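Local coordinates for Csm3 (Thermoplasma volcanium, PDB 6AE2), which probably binds crRNA as a RAMP subunit of the type III-A CRISPR-Cas (Csm) effector complex and probably serves as an endonuclease in antiviral defense, at residues K25-N29 against S183-G187; R144-K150 against R165-R171. All coordinates share one frame; numbering follows the deposited sequence.

How the contacts relate
Contact 1 belongs to the six-stranded antiparallel sheet, where it pairs the start of strand 26-38 with the end of strand 175-185, two inner neighbours in the order 62-67, 71-78, 125-132, 175-185, 26-38, 220-230. Contact 2 is a separate two-stranded hairpin, 147-151 with 166-170, nested along the chain inside the loop that contact 1 closes; strand 166-170 is followed directly by strand 175-185. The two lie on opposite sides of the chain's centre, with their own centres about 42 Å apart and nearest atoms about 28 Å apart. Contact 1 thus lies at one end of the main sheet, whereas the hairpin of contact 2 reaches the second subunit.

Contact 1: residues K25-N29 against S183-G187; sequences KWKYN and SIYEG
Trp-26 lays the edge of its indole toward the face of the Tyr-185 ring in a T-shaped stack, the five-membered ring and the phenol having centroids 5.3 Å apart and planes at 75°. The pair sits beside a classic beta bulge between the antiparallel strands 26-38 and 175-185, inner neighbours in the main RAMP sheet. Lys-27 and Tyr-28 both face Ile-184 there: Lys-27 N gives Ile-184 O a 2.8 Å hydrogen bond, and Tyr-28 N adds a weak one to the same oxygen. The pairing shifts by one residue, and Ile-184 N returns a bond to Tyr-28 O. Before the bulge, Glu-186 N bonds to Lys-25 O.

On the side of the sheet away from Asn-29 and Ser-183, Ile-184 CB lies over one face of the Tyr-28 ring, 4.2 Å from its centroid, a CH-pi contact. Tyr-28 CG stands between the backbone N and the carbonyl carbon (chi1 45°), which carries the ring across Ile-184; its OH bonds to Glu-190. At the exposed end Lys-25 and Glu-186 run alongside each other, joined by a long salt bridge, while the Lys-27 side chain crosses that of Glu-186 at about a right angle, CG against CG.

Asn-29 OD1 receives two donors from opposite faces of its amide plane. Trp-26 NE1 lies 3.0 Å from Asn-29 OD1, which is close to the indole plane, and this should help fix the ring's rotation. Asn-29 ND2 is bonded to Tyr-235 OH; the second donor to Asn-29 OD1 is Ser-183 OG at 2.9 Å.

Contact 2: residues R144-K150 against R165-R171; sequences RNVIEIK and RFIERVR
Val-146 CG1 meets Val-170 CG1 at 3.6 Å at one end of a two-stranded antiparallel hairpin within the RAMP fold. Other apolar contacts are few: Ile-149 CG2 touches Phe-166 CB, and both Ile-147 and Val-170, a non-hydrogen-bonded pair, also pack on Pro-76 of strand 71-78.

Backbone bonds run the length of the hairpin: Glu-148 and Arg-169 exchange a reciprocal pair, as do Lys-150 and Ile-167, where Ile-167 N lies 2.6 Å from Lys-150 O. Past the strand, Arg-171 N reaches Val-146 O almost straight, with 176° at the hydrogen.

Charged groups gather on the face bearing Glu-148, Lys-150 and Arg-169. The Glu-148 and Arg-169 side chains run together with carboxylate and guanidinium planes 25° apart; Glu-148 OE2 and Arg-169 NH1 form a salt bridge at 3.1 Å, though the hydrogen bond within it is weak. A turn at chi3 (83°) swings the guanidinium toward this carboxylate, while Lys-150 CB packs on Arg-169 CD. Tyr-217 adds a cation-pi contact to Arg-169. Partners on the second subunit, Tyr-77 for Glu-148, Asp-129 for Arg-169 and Ser-81 for Lys-150, make this face part of the dimer contact; Lys-150 NZ also pairs with Glu-152.

At the hairpin's end one face of the Arg-171 guanidinium covers the peptide group between Asn-145 and Val-146, with Asn-145 C 3.5 Å above the centre of its plane.

Contact 1: residues K25-N29 against S183-G187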
loop_
_atom_site.group_PDB
_atom_site.type_symbol
_atom_site.label_atom_id
_atom_site.label_comp_id
_atom_site.label_asym_id
_atom_site.label_seq_id
_atom_site.Cartn_x
_atom_site.Cartn_y
_atom_site.Cartn_z
ATOM N N LYS A 25 9.422 38.121 7.156
ATOM C CA LYS A 25 10.489 37.843 8.110
ATOM C C LYS A 25 10.414 36.406 8.630
ATOM O O LYS A 25 9.346 35.917 8.999
ATOM C CB LYS A 25 10.436 38.829 9.278
ATOM C CG LYS A 25 11.461 38.548 10.362
ATOM C CD LYS A 25 11.881 39.819 11.077
ATOM C CE LYS A 25 11.840 39.642 12.587
ATOM N NZ LYS A 25 11.503 40.914 13.285
ATOM N N TRP A 26 11.568 35.746 8.660
ATOM C CA TRP A 26 11.646 34.334 9.003
ATOM C C TRP A 26 11.701 34.146 10.515
ATOM O O TRP A 26 12.394 34.882 11.223
ATOM C CB TRP A 26 12.876 33.717 8.335
ATOM C CG TRP A 26 13.240 32.323 8.755
ATOM C CD1 TRP A 26 12.734 31.156 8.258
ATOM C CD2 TRP A 26 14.233 31.952 9.719
ATOM N NE1 TRP A 26 13.336 30.082 8.870
ATOM C CE2 TRP A 26 14.260 30.543 9.771
ATOM C CE3 TRP A 26 15.092 32.673 10.553
ATOM C CZ2 TRP A 26 15.114 29.844 10.622
ATOM C CZ3 TRP A 26 15.939 31.976 11.398
ATOM C CH2 TRP A 26 15.942 30.576 11.427
ATOM N N LYS A 27 10.948 33.161 11.006
ATOM C CA LYS A 27 10.933 32.813 12.424
ATOM C C LYS A 27 11.824 31.610 12.717
ATOM O O LYS A 27 12.797 31.720 13.467
ATOM C CB LYS A 27 9.500 32.520 12.890
ATOM C CG LYS A 27 8.593 33.724 12.949
ATOM C CD LYS A 27 7.413 33.489 13.883
ATOM C CE LYS A 27 7.850 33.471 15.339
ATOM N NZ LYS A 27 6.775 33.945 16.254
ATOM N N TYR A 28 11.497 30.459 12.135
ATOM C CA TYR A 28 12.217 29.222 12.403
ATOM C C TYR A 28 11.821 28.186 11.364
ATOM O O TYR A 28 10.815 28.331 10.664
ATOM C CB TYR A 28 11.930 28.696 13.815
ATOM C CG TYR A 28 10.468 28.734 14.212
ATOM C CD1 TYR A 28 9.609 27.685 13.910
ATOM C CD2 TYR A 28 9.945 29.826 14.889
ATOM C CE1 TYR A 28 8.273 27.728 14.278
ATOM C CE2 TYR A 28 8.621 29.876 15.264
ATOM C CZ TYR A 28 7.787 28.830 14.956
ATOM O OH TYR A 28 6.466 28.895 15.332
ATOM N N ASN A 29 12.637 27.142 11.268
ATOM C CA ASN A 29 12.283 25.938 10.537
ATOM C C ASN A 29 11.813 24.875 11.520
ATOM O O ASN A 29 12.340 24.766 12.631
ATOM C CB ASN A 29 13.464 25.398 9.725
ATOM C CG ASN A 29 14.045 26.424 8.778
ATOM O OD1 ASN A 29 13.314 27.142 8.094
ATOM N ND2 ASN A 29 15.370 26.493 8.721
ATOM N N SER A 183 9.420 25.811 6.840
ATOM C CA SER A 183 9.882 27.152 7.173
ATOM C C SER A 183 8.694 28.014 7.581
ATOM O O SER A 183 7.684 28.064 6.872
ATOM C CB SER A 183 10.623 27.783 5.997
ATOM O OG SER A 183 11.771 27.021 5.670
ATOM N N ILE A 184 8.818 28.687 8.723
ATOM C CA ILE A 184 7.738 29.473 9.307
ATOM C C ILE A 184 8.149 30.937 9.302
ATOM O O ILE A 184 9.242 31.282 9.767
ATOM C CB ILE A 184 7.405 29.012 10.738
ATOM C CG1 ILE A 184 7.200 27.497 10.780
ATOM C CG2 ILE A 184 6.177 29.748 11.267
ATOM C CD1 ILE A 184 6.065 27.007 9.918
ATOM N N TYR A 185 7.272 31.794 8.791
ATOM C CA TYR A 185 7.508 33.227 8.747
ATOM C C TYR A 185 6.454 33.945 9.578
ATOM O O TYR A 185 5.364 33.422 9.822
ATOM C CB TYR A 185 7.496 33.745 7.301
ATOM C CG TYR A 185 8.680 33.271 6.481
ATOM C CD1 TYR A 185 8.778 31.947 6.068
ATOM C CD2 TYR A 185 9.701 34.145 6.125
ATOM C CE1 TYR A 185 9.861 31.507 5.324
ATOM C CE2 TYR A 185 10.788 33.714 5.381
ATOM C CZ TYR A 185 10.862 32.395 4.983
ATOM O OH TYR A 185 11.938 31.960 4.244
ATOM N N GLU A 186 6.793 35.150 10.029
ATOM C CA GLU A 186 5.833 35.947 10.782
ATOM C C GLU A 186 4.642 36.292 9.898
ATOM O O GLU A 186 4.805 36.757 8.767
ATOM C CB GLU A 186 6.494 37.216 11.325
ATOM C CG GLU A 186 7.787 36.955 12.078
ATOM C CD GLU A 186 8.129 38.049 13.072
ATOM O OE1 GLU A 186 8.363 37.719 14.255
ATOM O OE2 GLU A 186 8.174 39.231 12.673
ATOM N N GLY A 187 3.440 36.052 10.420
ATOM C CA GLY A 187 2.223 36.141 9.645
ATOM C C GLY A 187 1.695 34.807 9.162
ATOM O O GLY A 187 0.590 34.758 8.603
#

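Contact 2: residues R144-K150 against R165-R171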
loop_
_atom_site.group_PDB
_atom_site.type_symbol
_atom_site.label_atom_id
_atom_site.label_comp_id
_atom_site.label_asym_id
_atom_site.label_seq_id
_atom_site.Cartn_x
_atom_site.Cartn_y
_atom_site.Cartn_z
ATOM N N ARG A 144 19.424 -6.433 -1.556
ATOM C CA ARG A 144 18.317 -6.570 -2.496
ATOM C C ARG A 144 17.458 -7.808 -2.254
ATOM O O ARG A 144 16.696 -8.205 -3.143
ATOM C CB ARG A 144 18.837 -6.553 -3.933
ATOM C CG ARG A 144 19.908 -5.494 -4.124
ATOM C CD ARG A 144 19.301 -4.160 -4.548
ATOM N NE ARG A 144 18.548 -4.199 -5.800
ATOM C CZ ARG A 144 18.432 -3.153 -6.613
ATOM N NH1 ARG A 144 19.011 -2.008 -6.294
ATOM N NH2 ARG A 144 17.745 -3.239 -7.739
ATOM N N ASN A 145 17.559 -8.428 -1.076
ATOM C CA ASN A 145 16.382 -9.085 -0.523
ATOM C C ASN A 145 15.242 -8.086 -0.394
ATOM O O ASN A 145 14.068 -8.462 -0.468
ATOM C CB ASN A 145 16.705 -9.689 0.841
ATOM C CG ASN A 145 17.321 -11.067 0.743
ATOM O OD1 ASN A 145 17.911 -11.429 -0.273
ATOM N ND2 ASN A 145 17.184 -11.849 1.810
ATOM N N VAL A 146 15.580 -6.809 -0.195
ATOM C CA VAL A 146 14.607 -5.725 -0.112
ATOM C C VAL A 146 13.709 -5.689 -1.343
ATOM O O VAL A 146 12.568 -5.212 -1.275
ATOM C CB VAL A 146 15.370 -4.396 0.106
ATOM C CG1 VAL A 146 14.624 -3.197 -0.448
ATOM C CG2 VAL A 146 15.686 -4.206 1.583
ATOM N N ILE A 147 14.177 -6.213 -2.473
ATOM C CA ILE A 147 13.465 -6.082 -3.737
ATOM C C ILE A 147 12.878 -7.428 -4.142
ATOM O O ILE A 147 13.584 -8.445 -4.191
ATOM C CB ILE A 147 14.366 -5.499 -4.841
ATOM C CG1 ILE A 147 14.393 -3.968 -4.726
ATOM C CG2 ILE A 147 13.869 -5.917 -6.213
ATOM C CD1 ILE A 147 14.992 -3.253 -5.897
ATOM N N GLU A 148 11.580 -7.425 -4.423
ATOM C CA GLU A 148 10.878 -8.579 -4.956
ATOM C C GLU A 148 10.600 -8.364 -6.438
ATOM O O GLU A 148 10.281 -7.251 -6.869
ATOM C CB GLU A 148 9.569 -8.819 -4.197
ATOM C CG GLU A 148 8.493 -9.508 -5.020
ATOM C CD GLU A 148 7.092 -9.265 -4.494
ATOM O OE1 GLU A 148 6.324 -10.244 -4.384
ATOM O OE2 GLU A 148 6.759 -8.104 -4.182
ATOM N N ILE A 149 10.743 -9.431 -7.217
ATOM C CA ILE A 149 10.354 -9.440 -8.619
ATOM C C ILE A 149 8.958 -10.041 -8.706
ATOM O O ILE A 149 8.756 -11.216 -8.373
ATOM C CB ILE A 149 11.358 -10.226 -9.475
ATOM C CG1 ILE A 149 12.771 -9.677 -9.267
ATOM C CG2 ILE A 149 10.965 -10.166 -10.942
ATOM C CD1 ILE A 149 13.789 -10.218 -10.251
ATOM N N LYS A 150 7.994 -9.235 -9.141
ATOM C CA LYS A 150 6.592 -9.627 -9.174
ATOM C C LYS A 150 6.096 -9.657 -10.611
ATOM O O LYS A 150 6.218 -8.665 -11.337
ATOM C CB LYS A 150 5.741 -8.667 -8.339
ATOM C CG LYS A 150 4.243 -8.878 -8.471
ATOM C CD LYS A 150 3.745 -9.962 -7.528
ATOM C CE LYS A 150 2.285 -10.293 -7.799
ATOM N NZ LYS A 150 1.412 -9.090 -7.668
ATOM N N ARG A 165 4.764 -9.492 -17.673
ATOM C CA ARG A 165 5.987 -8.765 -17.376
ATOM C C ARG A 165 6.351 -8.917 -15.901
ATOM O O ARG A 165 5.551 -9.366 -15.077
ATOM C CB ARG A 165 5.838 -7.289 -17.747
ATOM C CG ARG A 165 4.629 -6.610 -17.132
ATOM C CD ARG A 165 4.153 -5.456 -17.998
ATOM N NE ARG A 165 5.235 -4.527 -18.311
ATOM C CZ ARG A 165 5.547 -3.467 -17.572
ATOM N NH1 ARG A 165 4.858 -3.197 -16.472
ATOM N NH2 ARG A 165 6.549 -2.677 -17.934
ATOM N N PHE A 166 7.581 -8.532 -15.569
ATOM C CA PHE A 166 8.136 -8.716 -14.231
ATOM C C PHE A 166 8.467 -7.351 -13.643
ATOM O O PHE A 166 9.359 -6.656 -14.137
ATOM C CB PHE A 166 9.371 -9.614 -14.276
ATOM C CG PHE A 166 9.092 -10.987 -14.812
ATOM C CD1 PHE A 166 9.095 -11.228 -16.177
ATOM C CD2 PHE A 166 8.812 -12.033 -13.952
ATOM C CE1 PHE A 166 8.832 -12.491 -16.671
ATOM C CE2 PHE A 166 8.549 -13.297 -14.439
ATOM C CZ PHE A 166 8.559 -13.526 -15.800
ATOM N N ILE A 167 7.759 -6.977 -12.583
ATOM C CA ILE A 167 7.868 -5.655 -11.980
ATOM C C ILE A 167 8.595 -5.772 -10.649
ATOM O O ILE A 167 8.314 -6.673 -9.850
ATOM C CB ILE A 167 6.479 -5.015 -11.800
ATOM C CG1 ILE A 167 5.711 -5.046 -13.125
ATOM C CG2 ILE A 167 6.607 -3.592 -11.276
ATOM C CD1 ILE A 167 4.460 -4.197 -13.132
ATOM N N GLU A 168 9.536 -4.862 -10.417
ATOM C CA GLU A 168 10.249 -4.808 -9.152
ATOM C C GLU A 168 9.434 -4.044 -8.118
ATOM O O GLU A 168 8.732 -3.079 -8.437
ATOM C CB GLU A 168 11.611 -4.137 -9.329
ATOM C CG GLU A 168 12.675 -5.018 -9.957
ATOM C CD GLU A 168 14.040 -4.359 -9.954
ATOM O OE1 GLU A 168 14.153 -3.228 -9.434
ATOM O OE2 GLU A 168 14.996 -4.967 -10.481
ATOM N N ARG A 169 9.521 -4.495 -6.867
ATOM C CA ARG A 169 8.875 -3.825 -5.748
ATOM C C ARG A 169 9.782 -3.889 -4.529
ATOM O O ARG A 169 10.579 -4.818 -4.375
ATOM C CB ARG A 169 7.511 -4.437 -5.386
ATOM C CG ARG A 169 6.635 -4.833 -6.561
ATOM C CD ARG A 169 5.629 -5.886 -6.147
ATOM N NE ARG A 169 4.454 -5.297 -5.514
ATOM C CZ ARG A 169 3.583 -5.978 -4.778
ATOM N NH1 ARG A 169 3.757 -7.277 -4.575
ATOM N NH2 ARG A 169 2.542 -5.359 -4.242
ATOM N N VAL A 170 9.649 -2.890 -3.664
ATOM C CA VAL A 170 10.325 -2.882 -2.375
ATOM C C VAL A 170 9.440 -3.639 -1.395
ATOM O O VAL A 170 8.298 -3.240 -1.146
ATOM C CB VAL A 170 10.592 -1.448 -1.895
ATOM C CG1 VAL A 170 11.443 -1.465 -0.644
ATOM C CG2 VAL A 170 11.265 -0.635 -2.994
ATOM N N ARG A 171 9.960 -4.738 -0.852
ATOM C CA ARG A 171 9.132 -5.652 -0.084
ATOM C C ARG A 171 8.572 -4.969 1.163
ATOM O O ARG A 171 9.108 -3.977 1.661
ATOM C CB ARG A 171 9.922 -6.904 0.302
ATOM C CG ARG A 171 10.912 -6.719 1.443
ATOM C CD ARG A 171 11.783 -7.956 1.595
ATOM N NE ARG A 171 12.953 -7.721 2.437
ATOM C CZ ARG A 171 13.794 -8.674 2.830
ATOM N NH1 ARG A 171 13.599 -9.931 2.453
ATOM N NH2 ARG A 171 14.832 -8.370 3.596
#